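Long-range contacts in pectinesterase inhibitor (Actinidia chinensis, PDB 1XG2), which inhibits pectin methylesterase and may take part in regulating fruit ripening: residues B[22-26]-B[37-41]; B[34-38]-B[146-150]; B[112-116]-B[129-133]. Where two conformers were deposited one is given. Numbering follows the deposited sequence.

Interaction 1 of 3, residues B[22-26]-B[37-41]; sequences ALESD and LGQFS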
# COMPACT_ATOMS: atom_id res chain seq x y z
N ALA B 22 -5.95 3.13 28.66
CA ALA B 22 -5.15 4.21 28.09
C ALA B 22 -5.80 5.57 28.33
O ALA B 22 -5.13 6.51 28.76
CB ALA B 22 -4.93 3.98 26.59
N LEU B 23 -7.10 5.69 28.05
CA LEU B 23 -7.81 6.95 28.22
C LEU B 23 -7.96 7.33 29.70
O LEU B 23 -7.87 8.49 30.06
CB LEU B 23 -9.18 6.89 27.50
CG LEU B 23 -9.09 6.78 25.96
CD1 LEU B 23 -10.47 6.81 25.25
CD2 LEU B 23 -8.19 7.85 25.38
N GLU B 24 -8.15 6.33 30.57
CA GLU B 24 -8.26 6.58 32.01
C GLU B 24 -6.92 6.95 32.64
O GLU B 24 -6.88 7.43 33.77
CB GLU B 24 -8.85 5.36 32.74
CG GLU B 24 -10.37 5.35 32.84
CD GLU B 24 -10.88 4.16 33.66
OE1 GLU B 24 -10.10 3.20 33.89
OE2 GLU B 24 -12.07 4.19 34.06
N SER B 25 -5.81 6.75 31.91
CA SER B 25 -4.49 7.13 32.42
C SER B 25 -4.24 8.64 32.33
O SER B 25 -3.25 9.14 32.84
CB SER B 25 -3.38 6.34 31.70
OG SER B 25 -3.13 6.86 30.41
N ASP B 26 -5.15 9.36 31.67
CA ASP B 26 -5.14 10.83 31.61
C ASP B 26 -5.81 11.43 32.85
O ASP B 26 -7.02 11.32 33.00
CB ASP B 26 -5.88 11.29 30.35
CG ASP B 26 -5.78 12.79 30.10
OD1 ASP B 26 -5.28 13.52 30.97
OD2 ASP B 26 -6.19 13.32 29.04
N LEU B 37 -8.70 14.05 23.19
CA LEU B 37 -8.53 12.61 23.35
C LEU B 37 -7.67 12.08 22.22
O LEU B 37 -6.80 11.25 22.45
CB LEU B 37 -9.88 11.89 23.40
CG LEU B 37 -10.75 12.28 24.60
CD1 LEU B 37 -12.15 11.71 24.45
CD2 LEU B 37 -10.12 11.82 25.90
N GLY B 38 -7.87 12.62 21.01
CA GLY B 38 -7.07 12.30 19.84
C GLY B 38 -5.58 12.54 20.01
O GLY B 38 -4.77 11.65 19.76
N GLN B 39 -5.21 13.73 20.47
CA GLN B 39 -3.81 14.06 20.66
C GLN B 39 -3.18 13.17 21.72
O GLN B 39 -2.05 12.73 21.59
CB GLN B 39 -3.61 15.53 21.04
CG GLN B 39 -4.00 16.55 19.95
CD GLN B 39 -3.05 16.58 18.74
OE1 GLN B 39 -2.12 15.76 18.65
NE2 GLN B 39 -3.27 17.49 17.82
N PHE B 40 -3.95 12.87 22.76
CA PHE B 40 -3.46 12.03 23.85
C PHE B 40 -3.18 10.63 23.31
O PHE B 40 -2.15 10.03 23.60
CB PHE B 40 -4.49 11.98 24.98
CG PHE B 40 -4.04 11.19 26.16
CD1 PHE B 40 -3.18 11.75 27.09
CD2 PHE B 40 -4.45 9.88 26.33
CE1 PHE B 40 -2.74 11.02 28.19
CE2 PHE B 40 -4.00 9.14 27.43
CZ PHE B 40 -3.16 9.72 28.36
N SER B 41 -4.12 10.15 22.51
CA SER B 41 -4.06 8.80 21.98
C SER B 41 -2.93 8.67 20.96
O SER B 41 -2.23 7.68 20.89
CB SER B 41 -5.40 8.48 21.32
OG SER B 41 -6.38 8.20 22.47
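This contact joins the N-terminal helical hairpin of the inhibitor to its four-helix bundle. The end of helix 16-24 and the turn after it rest on the first turns of helix 34-60, a long bundle helix. The aromatic ring of Phe40 is the main piece that fills the space between them. Ala22 meets the ring through its backbone. Its carbonyl O lies 3.2 Å from Phe40 CE2, near the plane of the ring, so the oxygen faces the edge. Leu23 follows and is buried. Its CA-to-CB bond points sideways, but the end of the side chain reaches across. Leu23 CD2 is 4.4 Å from both Leu37 CD2 and Phe40 CD2, and 3.4 Å from Ser41 OG. Leu23 also touches Ile6 of helix 4-9, and Leu37 touches Leu5 and Ile9, so the apolar patch extends into that helix. The hydroxyl of Ser41 is satisfied within its own helix, where OG donates to Leu37 O at 3.1 Å. Ser25 turns back on the helix end: its OG donates to Ala22 O at 2.6 Å. The same hydroxyl oxygen lies near the plane of the Phe40 ring, 3.5 Å from Phe40 CZ. Asp26 closes the segment, and its CA-to-CB bond points toward helix 34-60. Its carboxylate is engaged elsewhere, in a salt bridge with Lys32 and a hydrogen bond to the backbone N of Arg28. Asp26 CB sits over one face of Phe40 in a CH-pi contact, 3.9 Å from the ring centroid and 20° off the ring normal.

Interaction 2 of 3, residues B[34-38]-B[146-150]; sequences LKGLG and ISNLL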
# COMPACT_ATOMS: atom_id res chain seq x y z
N LEU B 34 -13.07 15.61 21.75
CA LEU B 34 -12.58 14.59 20.83
C LEU B 34 -11.16 14.89 20.38
O LEU B 34 -10.33 13.99 20.34
CB LEU B 34 -13.49 14.41 19.60
CG LEU B 34 -14.60 13.37 19.70
CD1 LEU B 34 -15.44 13.36 18.41
CD2 LEU B 34 -14.06 11.98 20.00
N LYS B 35 -10.86 16.14 20.05
CA LYS B 35 -9.52 16.50 19.61
C LYS B 35 -8.49 16.23 20.68
O LYS B 35 -7.41 15.73 20.41
CB LYS B 35 -9.43 17.98 19.18
CG LYS B 35 -9.87 18.24 17.76
CD LYS B 35 -9.46 19.66 17.29
CE LYS B 35 -9.37 19.75 15.75
NZ LYS B 35 -8.31 20.69 15.31
N GLY B 36 -8.80 16.62 21.91
CA GLY B 36 -7.93 16.37 23.04
C GLY B 36 -7.66 14.89 23.28
O GLY B 36 -6.52 14.51 23.53
N LEU B 37 -8.70 14.05 23.19
CA LEU B 37 -8.53 12.61 23.35
C LEU B 37 -7.67 12.08 22.22
O LEU B 37 -6.80 11.25 22.45
CB LEU B 37 -9.88 11.89 23.40
CG LEU B 37 -10.75 12.28 24.60
CD1 LEU B 37 -12.15 11.71 24.45
CD2 LEU B 37 -10.12 11.82 25.90
N GLY B 38 -7.87 12.62 21.01
CA GLY B 38 -7.07 12.30 19.84
C GLY B 38 -5.58 12.54 20.01
O GLY B 38 -4.77 11.65 19.76
N ILE B 146 -11.23 7.73 16.73
CA ILE B 146 -11.42 9.14 17.02
C ILE B 146 -11.44 9.92 15.69
O ILE B 146 -12.28 10.80 15.50
CB ILE B 146 -10.34 9.63 18.00
CG1 ILE B 146 -10.58 9.03 19.40
CG2 ILE B 146 -10.35 11.14 18.12
CD1 ILE B 146 -9.45 9.31 20.37
N SER B 147 -10.55 9.56 14.76
CA SER B 147 -10.51 10.25 13.46
C SER B 147 -11.85 10.13 12.70
O SER B 147 -12.21 11.03 11.93
CB SER B 147 -9.36 9.75 12.57
OG SER B 147 -9.65 8.49 11.96
N ASN B 148 -12.57 9.03 12.91
CA ASN B 148 -13.86 8.84 12.24
C ASN B 148 -15.02 9.52 12.98
O ASN B 148 -16.02 9.84 12.37
CB ASN B 148 -14.18 7.36 12.01
CG ASN B 148 -13.15 6.67 11.11
OD1 ASN B 148 -12.51 7.31 10.27
ND2 ASN B 148 -12.99 5.37 11.29
N LEU B 149 -14.88 9.73 14.29
CA LEU B 149 -15.89 10.44 15.07
C LEU B 149 -15.81 11.96 14.88
O LEU B 149 -16.82 12.66 15.04
CB LEU B 149 -15.76 10.12 16.55
CG LEU B 149 -16.07 8.70 17.00
CD1 LEU B 149 -15.68 8.54 18.46
CD2 LEU B 149 -17.54 8.36 16.77
N LEU B 150 -14.63 12.48 14.58
CA LEU B 150 -14.45 13.93 14.41
C LEU B 150 -15.25 14.39 13.20
O LEU B 150 -15.40 13.62 12.24
CB LEU B 150 -12.97 14.27 14.25
CG LEU B 150 -12.23 14.29 15.60
CD1 LEU B 150 -10.74 14.01 15.42
CD2 LEU B 150 -12.45 15.61 16.29
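The backbones of 34-38 and 146-150 come close at two places. Gly38 CA is 6.1 Å from Ile146 CA, and Leu34 CA is 6.7 Å from Leu150 CA. Thus the start of helix 34-60 lies beside the end of helix 127-149, and the two segments run in opposite senses. Leu150 is the first residue to leave helical angles, yet its N still donates to Ile146 O at 3.0 Å. Gly38 allows the close approach on its side. Ile146 CD1 comes within 3.7 Å of Gly38 N, and a CB on Gly38 would lie only 3.4 Å from Ile146 CG2. The side chains that meet here are almost all aliphatic. Leu34 is central, and its CA-to-CB bond points toward the other helix. It spans three residues: Leu34 CD2 is 4.2 Å from Ile146 CG2, Leu34 CD1 is 3.7 Å from Leu149 CB, and Leu34 CB is 3.7 Å from Leu150 CD2. Ile146 also reaches Leu37, with Ile146 CD1 4.0 Å from Leu37 CB. Lys35 adds only its aliphatic part, placing CG 4.0 Å from Leu150 CD2. Its NZ is hydrogen-bonded to the carbonyl O of Leu93 on helix 66-95. Asn148 ND2 is hydrogen-bonded to Asn190 O of the Pectinesterase 1 chain. The contact pairs two long helices of the four-helix bundle at one end. Helix 4-9 covers one flank through Ile9, which touches Leu37, Ile146 and Leu149. Tyr98 of helix 98-118 touches Lys35 and Leu150.

Interaction 3 of 3, residues B[112-116]-B[129-133]; sequences AGTCE and LHQAD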
# COMPACT_ATOMS: atom_id res chain seq x y z
N ALA B 112 3.16 -2.25 12.30
CA ALA B 112 3.15 -3.39 13.22
C ALA B 112 2.67 -4.65 12.49
O ALA B 112 3.21 -5.74 12.69
CB ALA B 112 2.26 -3.10 14.41
N GLY B 113 1.67 -4.49 11.64
CA GLY B 113 1.11 -5.60 10.89
C GLY B 113 2.08 -6.16 9.86
O GLY B 113 2.08 -7.36 9.58
N THR B 114 2.90 -5.29 9.30
CA THR B 114 3.90 -5.71 8.33
C THR B 114 5.02 -6.48 9.04
O THR B 114 5.55 -7.44 8.50
CB THR B 114 4.46 -4.49 7.61
OG1 THR B 114 3.40 -3.83 6.89
CG2 THR B 114 5.46 -4.91 6.54
N CYS B 115 5.37 -6.05 10.25
CA CYS B 115 6.30 -6.82 11.08
C CYS B 115 5.73 -8.22 11.28
O CYS B 115 6.41 -9.21 11.01
CB CYS B 115 6.53 -6.12 12.41
SG CYS B 115 7.72 -6.98 13.46
N GLU B 116 4.46 -8.29 11.69
CA GLU B 116 3.75 -9.56 11.90
C GLU B 116 3.76 -10.45 10.67
O GLU B 116 4.06 -11.65 10.75
CB GLU B 116 2.28 -9.31 12.29
CG GLU B 116 2.07 -8.82 13.71
CD GLU B 116 2.41 -9.87 14.75
OE1 GLU B 116 3.32 -9.63 15.55
OE2 GLU B 116 1.77 -10.92 14.75
N LEU B 129 7.82 -9.40 20.82
CA LEU B 129 7.57 -8.57 19.64
C LEU B 129 6.14 -8.77 19.15
O LEU B 129 5.49 -7.82 18.73
CB LEU B 129 8.59 -8.91 18.56
CG LEU B 129 8.52 -8.10 17.26
CD1 LEU B 129 8.59 -6.62 17.54
CD2 LEU B 129 9.65 -8.54 16.34
N HIS B 130 5.65 -10.01 19.16
CA HIS B 130 4.27 -10.27 18.79
C HIS B 130 3.34 -9.39 19.66
O HIS B 130 2.45 -8.73 19.14
CB HIS B 130 3.93 -11.76 18.89
CG HIS B 130 2.48 -12.07 18.69
ND1 HIS B 130 1.78 -11.63 17.59
CD2 HIS B 130 1.60 -12.77 19.44
CE1 HIS B 130 0.52 -12.04 17.68
NE2 HIS B 130 0.39 -12.73 18.79
N GLN B 131 3.59 -9.33 20.96
CA GLN B 131 2.73 -8.55 21.85
C GLN B 131 2.85 -7.06 21.58
O GLN B 131 1.84 -6.34 21.62
CB GLN B 131 3.02 -8.86 23.33
CG GLN B 131 2.55 -10.25 23.76
CD GLN B 131 1.04 -10.43 23.67
OE1 GLN B 131 0.28 -9.68 24.29
NE2 GLN B 131 0.60 -11.40 22.88
N ALA B 132 4.06 -6.60 21.28
CA ALA B 132 4.32 -5.19 21.01
C ALA B 132 3.63 -4.73 19.71
O ALA B 132 3.12 -3.63 19.66
CB ALA B 132 5.84 -4.91 20.97
N ASP B 133 3.61 -5.59 18.68
CA ASP B 133 2.88 -5.33 17.44
C ASP B 133 1.38 -5.19 17.70
O ASP B 133 0.74 -4.25 17.23
CB ASP B 133 3.07 -6.47 16.42
CG ASP B 133 4.50 -6.57 15.85
OD1 ASP B 133 5.26 -5.58 15.90
OD2 ASP B 133 4.93 -7.62 15.31
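Polar groups dominate the contact between 112-116 and 129-133. His130 ND1 donates to the carboxylate of Glu116. It lies 2.9 Å from Glu116 OE2, and a weak second bond runs from His130 ND1 to Glu116 OE1 at 3.2 Å. The carboxylate meets the imidazole at its edge, near the ring plane. Glu116 OE1 also lies 2.6 Å from Asp133 OD2. At this distance one of the two acids is probably protonated. The other oxygen of Asp133, OD1, is hydrogen-bonded to the hydroxyl of Tyr79 on helix 66-95. These groups sit between two consecutive helices of the four-helix bundle, 98-118 and 127-149. They form an antiparallel pair, with an angle of 149° between the two short segments and an axis separation of 9.5 Å. The backbones come nearest at Ala112, whose CA is 4.7 Å from Asp133 CA. The small methyl permits this: Ala112 CB lies 3.4 Å from Asp133 O. The helical hydrogen bonds remain in place, Glu116 N to Ala112 O at 3.0 Å and Asp133 N to Leu129 O at 2.9 Å. Cys115 is disulfide-bonded to Cys75 of helix 66-95. Cys115 SG also packs 3.8 Å from Leu129 CD2. The CA-to-CB bond of Thr114 points away from 129-133, and its OG1 is hydrogen-bonded to Asp110 O and to His137 NE2 of the Pectinesterase 1 chain.

How the interactions relate
Interactions 1 and 2 are neighbours, with centres 10 Å apart. They share Leu37 and Gly38 of helix 34-60 and touch where Ser41 OG lies 3.9 Å from Ile146 CD1. Together they join the N-terminal hairpin, the start of helix 34-60 and the end of helix 127-149. Interaction 3 lies across the chain's centre, 22 Å from interaction 1 and 25 Å from interaction 2, centre to centre. It shares helix 127-149 with interaction 2. Along the chain, interaction 1 closes before interaction 3 opens, and both segments of interaction 3 fall between those of interaction 2. Helix 127-149 is thus held at both ends, to different helices of the bundle.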